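Local coordinates for protein probable zinc protease PqqL (Escherichia coli, PDB 6OFT) that probably cleaves peptide bonds as a zinc-dependent M16-family protease of the periplasm, of which this chain is the first half, at residues 402-405 / 406-409; 73-76 / 77-81. All blocks are in the same frame, centred on the assembly; numbering follows the deposited sequence.

Contact 1 of 2, residues 402-405 / 406-409; sequences YQLS and KRLW
Ser405 sets its CB over the six-membered ring of Trp409, 3.5 Å from the ring centroid and 8° off the normal, a CH-pi contact between residues i and i+4. OG lies over the same face, 3.5 Å from Trp409 CZ2, and its polar need is met in the preceding turn by the carbonyl O of Thr401. With chi1 at -69°, Trp409 CG lies anti to its own carbonyl carbon, and the indole folds back under the serine. Tyr402 to Leu408 lie in the C-terminal part of helix 398-408, and Trp409 follows it; four successive i to i+4 bonds satisfy the carbonyls of Tyr402, Gln403, Leu404 and Ser405. The shortest runs from Leu408 N to Leu404 O, 2.7 Å; the one from Arg407 N to Gln403 O is longer and more bent, 146° at the hydrogen. On another side of the helix Leu404 CD2 meets Leu408 CD1 at 3.7 Å and also touches Arg407 NH2 obliquely, while that guanidinium is salt-bridged to Glu271. Lys406 runs alongside Tyr402, pointing the same way, with CG over one ring face and CE 3.3 Å from Tyr402 OH. Helix 271-296 supplies Ala278 and Met282 against the indole, and Lys359 NZ donates to Trp409 O.

Contact 2 of 2, residues 73-76 / 77-81; sequences IETF and ESMGL
Phe76 O takes two backbone N-H groups from opposite faces of its carbonyl plane: Met79 N at 3.0 Å and Leu81 N, also at 3.0 Å. Both donors stand well out of the plane, by 56° and 44°, and neither lies on a lone pair. The Leu81 bond belongs to a Schellman motif that ends helix 71-77, with Gly80 as the C-prime residue at positive phi. Its second bond, from Gly80 N to Glu77 O, closes a type I turn from Glu77 to Gly80. One turn earlier the helical pattern is still regular, Glu77 N donating to Ile73 O, and Ser78 N donates to Glu74 O at 3.1 Å with a weak second reach to Thr75 O. The Ser78 hydroxyl grips Thr75 O more closely, OG to O 2.7 Å; chi1 of 77° puts OG between its own backbone N and carbonyl carbon, where it can turn back to that acceptor.

The reversal returns Leu81 to Phe76, as is usual across a Schellman turn. Leu81 CD1 comes to the edge of the phenyl ring, near its plane, and Met79 CE approaches obliquely. The phenyl ring also packs on Ile116 of helix 107-122 and on Val87 and Val100 of the sheet, so the ring joins the helix end to both helix 107-122 and the sheet within the M16 peptidase domain. Glu77 leads its carboxylate away from residues 73-76, to a salt bridge with Arg82. A bend at the thioether end of Met79 folds its methyl back over the final turn, CE lying 3.6 Å from Thr75 O and 4.0 Å from Phe76 CD1.

Both contacts lie towards C-terminal ends of helices, 71-77 for contact 2 and 398-408 for contact 1, but in different parts of the chain. Their centres are 46 Å apart and their nearest atoms about 34 Å, so they do not touch. Contact 2 falls in the insulinase-type M16 region and is the nearer to the predicted zinc site: the side chain of Ile73 is about 9 Å from that of Glu134 and about 10 Å from that of His58. Contact 1 lies away from that site, its helix packed against helices 271-296 and 352-371. Along the chain the two follow in series, contact 2 first.

Contact 1 of 2, residues 402-405 / 406-409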
ATOM      1  N   TYR A 402      19.353   7.236  -6.575  1.00 22.96           N
ATOM      2  CA  TYR A 402      20.428   6.781  -7.459  1.00 24.31           C
ATOM      3  C   TYR A 402      21.808   6.709  -6.756  1.00 29.80           C
ATOM      4  O   TYR A 402      22.482   5.673  -6.841  1.00 29.57           O
ATOM      5  CB  TYR A 402      20.472   7.662  -8.725  1.00 26.13           C
ATOM      6  CG  TYR A 402      21.575   7.285  -9.690  1.00 30.47           C
ATOM      7  CD1 TYR A 402      21.617   6.020 -10.272  1.00 32.49           C
ATOM      8  CD2 TYR A 402      22.564   8.200 -10.039  1.00 32.73           C
ATOM      9  CE1 TYR A 402      22.632   5.666 -11.158  1.00 34.37           C
ATOM     10  CE2 TYR A 402      23.584   7.857 -10.927  1.00 35.13           C
ATOM     11  CZ  TYR A 402      23.615   6.585 -11.480  1.00 42.40           C
ATOM     12  OH  TYR A 402      24.598   6.244 -12.372  1.00 46.35           O
ATOM     13  N   GLN A 403      22.232   7.817  -6.095  1.00 27.31           N
ATOM     14  CA  GLN A 403      23.504   7.922  -5.359  1.00 26.57           C
ATOM     15  C   GLN A 403      23.568   6.909  -4.195  1.00 29.31           C
ATOM     16  O   GLN A 403      24.572   6.204  -4.060  1.00 29.31           O
ATOM     17  CB  GLN A 403      23.718   9.350  -4.828  1.00 27.79           C
ATOM     18  CG  GLN A 403      24.105  10.384  -5.889  1.00 44.61           C
ATOM     19  CD  GLN A 403      24.420  11.766  -5.322  1.00 71.80           C
ATOM     20  OE1 GLN A 403      25.251  12.509  -5.862  1.00 70.35           O
ATOM     21  NE2 GLN A 403      23.761  12.162  -4.236  1.00 65.00           N
ATOM     22  N   LEU A 404      22.486   6.800  -3.392  1.00 25.37           N
ATOM     23  CA  LEU A 404      22.406   5.849  -2.272  1.00 25.31           C
ATOM     24  C   LEU A 404      22.545   4.419  -2.744  1.00 28.33           C
ATOM     25  O   LEU A 404      23.221   3.644  -2.083  1.00 26.73           O
ATOM     26  CB  LEU A 404      21.074   5.957  -1.509  1.00 25.66           C
ATOM     27  CG  LEU A 404      20.950   6.939  -0.367  1.00 31.41           C
ATOM     28  CD1 LEU A 404      19.541   6.884   0.216  1.00 31.81           C
ATOM     29  CD2 LEU A 404      21.994   6.685   0.738  1.00 32.91           C
ATOM     30  N   SER A 405      21.856   4.053  -3.847  1.00 25.45           N
ATOM     31  CA  SER A 405      21.897   2.709  -4.435  1.00 25.87           C
ATOM     32  C   SER A 405      23.299   2.378  -4.918  1.00 32.84           C
ATOM     33  O   SER A 405      23.809   1.324  -4.568  1.00 32.73           O
ATOM     34  CB  SER A 405      20.904   2.585  -5.584  1.00 27.40           C
ATOM     35  OG  SER A 405      19.587   2.846  -5.132  1.00 29.30           O
ATOM     36  N   LYS A 406      23.942   3.299  -5.682  1.00 32.48           N
ATOM     37  CA  LYS A 406      25.312   3.153  -6.189  1.00 32.90           C
ATOM     38  C   LYS A 406      26.320   2.896  -5.054  1.00 36.83           C
ATOM     39  O   LYS A 406      27.262   2.122  -5.231  1.00 37.95           O
ATOM     40  CB  LYS A 406      25.738   4.409  -6.966  1.00 35.88           C
ATOM     41  CG  LYS A 406      25.665   4.269  -8.479  1.00 52.39           C
ATOM     42  CD  LYS A 406      27.008   4.534  -9.131  1.00 64.97           C
ATOM     43  CE  LYS A 406      26.921   4.583 -10.638  1.00 77.22           C
ATOM     44  NZ  LYS A 406      28.256   4.764 -11.270  1.00 81.13           N
ATOM     45  N   ARG A 407      26.128   3.552  -3.907  1.00 31.46           N
ATOM     46  CA  ARG A 407      27.028   3.424  -2.765  1.00 30.98           C
ATOM     47  C   ARG A 407      26.650   2.290  -1.783  1.00 32.90           C
ATOM     48  O   ARG A 407      27.517   1.518  -1.406  1.00 32.35           O
ATOM     49  CB  ARG A 407      27.144   4.769  -2.037  1.00 30.19           C
ATOM     50  CG  ARG A 407      28.010   4.728  -0.777  1.00 40.19           C
ATOM     51  CD  ARG A 407      28.195   6.098  -0.175  1.00 43.80           C
ATOM     52  NE  ARG A 407      26.929   6.680   0.260  1.00 43.30           N
ATOM     53  CZ  ARG A 407      26.449   6.584   1.493  1.00 55.93           C
ATOM     54  NH1 ARG A 407      27.129   5.928   2.428  1.00 41.24           N
ATOM     55  NH2 ARG A 407      25.292   7.146   1.803  1.00 44.57           N
ATOM     56  N   LEU A 408      25.400   2.232  -1.318  1.00 28.52           N
ATOM     57  CA  LEU A 408      24.995   1.234  -0.323  1.00 27.65           C
ATOM     58  C   LEU A 408      24.851  -0.192  -0.864  1.00 32.37           C
ATOM     59  O   LEU A 408      25.066  -1.139  -0.098  1.00 31.53           O
ATOM     60  CB  LEU A 408      23.726   1.653   0.432  1.00 26.67           C
ATOM     61  CG  LEU A 408      23.849   2.938   1.275  1.00 30.76           C
ATOM     62  CD1 LEU A 408      22.532   3.268   1.936  1.00 29.80           C
ATOM     63  CD2 LEU A 408      24.967   2.827   2.335  1.00 30.29           C
ATOM     64  N   TRP A 409      24.507  -0.362  -2.161  1.00 29.48           N
ATOM     65  CA  TRP A 409      24.358  -1.705  -2.733  1.00 29.39           C
ATOM     66  C   TRP A 409      25.679  -2.472  -2.810  1.00 31.46           C
ATOM     67  O   TRP A 409      25.638  -3.686  -2.973  1.00 29.64           O
ATOM     68  CB  TRP A 409      23.668  -1.692  -4.107  1.00 28.56           C
ATOM     69  CG  TRP A 409      22.209  -1.331  -4.123  1.00 29.21           C
ATOM     70  CD1 TRP A 409      21.376  -1.202  -3.052  1.00 31.76           C
ATOM     71  CD2 TRP A 409      21.404  -1.099  -5.289  1.00 29.11           C
ATOM     72  NE1 TRP A 409      20.102  -0.904  -3.475  1.00 31.04           N
ATOM     73  CE2 TRP A 409      20.090  -0.829  -4.843  1.00 32.54           C
ATOM     74  CE3 TRP A 409      21.664  -1.094  -6.672  1.00 30.70           C
ATOM     75  CZ2 TRP A 409      19.043  -0.543  -5.726  1.00 31.85           C
ATOM     76  CZ3 TRP A 409      20.624  -0.817  -7.546  1.00 31.94           C
ATOM     77  CH2 TRP A 409      19.335  -0.534  -7.073  1.00 32.13           C
TER

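Contact 2 of 2, residues 73-76 / 77-81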
ATOM      1  N   ILE A  73     -20.717  19.614  -2.893  1.00 23.74           N
ATOM      2  CA  ILE A  73     -20.703  18.998  -4.221  1.00 23.58           C
ATOM      3  C   ILE A  73     -21.109  20.000  -5.300  1.00 26.91           C
ATOM      4  O   ILE A  73     -20.455  20.060  -6.346  1.00 26.41           O
ATOM      5  CB  ILE A  73     -21.535  17.686  -4.232  1.00 26.20           C
ATOM      6  CG1 ILE A  73     -20.864  16.579  -3.345  1.00 24.96           C
ATOM      7  CG2 ILE A  73     -21.864  17.196  -5.651  1.00 27.56           C
ATOM      8  CD1 ILE A  73     -19.448  16.008  -3.800  1.00 23.33           C
ATOM      9  N   GLU A  74     -22.128  20.828  -5.016  1.00 23.75           N
ATOM     10  CA  GLU A  74     -22.605  21.880  -5.924  1.00 23.90           C
ATOM     11  C   GLU A  74     -21.533  22.946  -6.119  1.00 26.66           C
ATOM     12  O   GLU A  74     -21.427  23.497  -7.216  1.00 25.77           O
ATOM     13  CB  GLU A  74     -23.916  22.526  -5.415  1.00 25.53           C
ATOM     14  CG  GLU A  74     -25.136  21.610  -5.499  1.00 37.87           C
ATOM     15  CD  GLU A  74     -26.412  22.072  -4.810  1.00 61.19           C
ATOM     16  OE1 GLU A  74     -26.532  23.281  -4.505  1.00 49.31           O
ATOM     17  OE2 GLU A  74     -27.301  21.219  -4.583  1.00 60.69           O
ATOM     18  N   THR A  75     -20.732  23.236  -5.066  1.00 22.71           N
ATOM     19  CA  THR A  75     -19.645  24.217  -5.169  1.00 22.79           C
ATOM     20  C   THR A  75     -18.542  23.651  -6.077  1.00 26.55           C
ATOM     21  O   THR A  75     -18.058  24.365  -6.963  1.00 27.89           O
ATOM     22  CB  THR A  75     -19.140  24.655  -3.786  1.00 29.29           C
ATOM     23  OG1 THR A  75     -20.234  25.199  -3.041  1.00 29.56           O
ATOM     24  CG2 THR A  75     -18.029  25.702  -3.873  1.00 27.71           C
ATOM     25  N   PHE A  76     -18.159  22.375  -5.873  1.00 20.77           N
ATOM     26  CA  PHE A  76     -17.135  21.737  -6.718  1.00 19.93           C
ATOM     27  C   PHE A  76     -17.615  21.700  -8.171  1.00 22.79           C
ATOM     28  O   PHE A  76     -16.858  22.067  -9.056  1.00 22.76           O
ATOM     29  CB  PHE A  76     -16.796  20.320  -6.226  1.00 20.56           C
ATOM     30  CG  PHE A  76     -15.820  20.244  -5.076  1.00 21.25           C
ATOM     31  CD1 PHE A  76     -14.554  20.812  -5.179  1.00 23.21           C
ATOM     32  CD2 PHE A  76     -16.146  19.555  -3.913  1.00 21.93           C
ATOM     33  CE1 PHE A  76     -13.635  20.713  -4.123  1.00 23.79           C
ATOM     34  CE2 PHE A  76     -15.227  19.459  -2.857  1.00 23.65           C
ATOM     35  CZ  PHE A  76     -13.976  20.024  -2.979  1.00 21.95           C
ATOM     36  N   GLU A  77     -18.876  21.293  -8.399  1.00 19.35           N
ATOM     37  CA  GLU A  77     -19.497  21.232  -9.734  1.00 19.82           C
ATOM     38  C   GLU A  77     -19.474  22.594 -10.474  1.00 25.01           C
ATOM     39  O   GLU A  77     -19.221  22.615 -11.675  1.00 25.54           O
ATOM     40  CB  GLU A  77     -20.911  20.640  -9.664  1.00 21.09           C
ATOM     41  CG  GLU A  77     -20.937  19.115  -9.552  1.00 30.00           C
ATOM     42  CD  GLU A  77     -20.678  18.285 -10.803  1.00 44.12           C
ATOM     43  OE1 GLU A  77     -20.888  18.796 -11.927  1.00 37.76           O
ATOM     44  OE2 GLU A  77     -20.280  17.108 -10.657  1.00 32.25           O
ATOM     45  N   SER A  78     -19.662  23.723  -9.745  1.00 23.31           N
ATOM     46  CA  SER A  78     -19.629  25.092 -10.302  1.00 23.72           C
ATOM     47  C   SER A  78     -18.217  25.517 -10.769  1.00 26.48           C
ATOM     48  O   SER A  78     -18.066  26.528 -11.457  1.00 26.14           O
ATOM     49  CB  SER A  78     -20.186  26.105  -9.302  1.00 27.83           C
ATOM     50  OG  SER A  78     -19.244  26.398  -8.283  1.00 32.05           O
ATOM     51  N   MET A  79     -17.193  24.749 -10.380  1.00 21.84           N
ATOM     52  CA  MET A  79     -15.789  24.972 -10.760  1.00 20.26           C
ATOM     53  C   MET A  79     -15.338  23.861 -11.716  1.00 23.39           C
ATOM     54  O   MET A  79     -14.149  23.746 -12.005  1.00 21.65           O
ATOM     55  CB  MET A  79     -14.887  25.016  -9.509  1.00 21.18           C
ATOM     56  CG  MET A  79     -15.272  26.115  -8.504  1.00 22.99           C
ATOM     57  SD  MET A  79     -14.092  26.206  -7.137  1.00 24.68           S
ATOM     58  CE  MET A  79     -14.537  24.720  -6.201  1.00 21.06           C
ATOM     59  N   GLY A  80     -16.303  23.063 -12.186  1.00 20.39           N
ATOM     60  CA  GLY A  80     -16.096  21.962 -13.123  1.00 19.67           C
ATOM     61  C   GLY A  80     -15.370  20.774 -12.529  1.00 23.23           C
ATOM     62  O   GLY A  80     -14.718  20.014 -13.251  1.00 23.73           O
ATOM     63  N   LEU A  81     -15.488  20.595 -11.215  1.00 19.10           N
ATOM     64  CA  LEU A  81     -14.831  19.515 -10.477  1.00 18.36           C
ATOM     65  C   LEU A  81     -15.866  18.474 -10.052  1.00 25.46           C
ATOM     66  O   LEU A  81     -16.863  18.809  -9.413  1.00 26.24           O
ATOM     67  CB  LEU A  81     -14.014  20.105  -9.296  1.00 17.43           C
ATOM     68  CG  LEU A  81     -12.992  21.187  -9.708  1.00 20.27           C
ATOM     69  CD1 LEU A  81     -12.406  21.928  -8.480  1.00 20.64           C
ATOM     70  CD2 LEU A  81     -11.851  20.597 -10.563  1.00 17.80           C
TER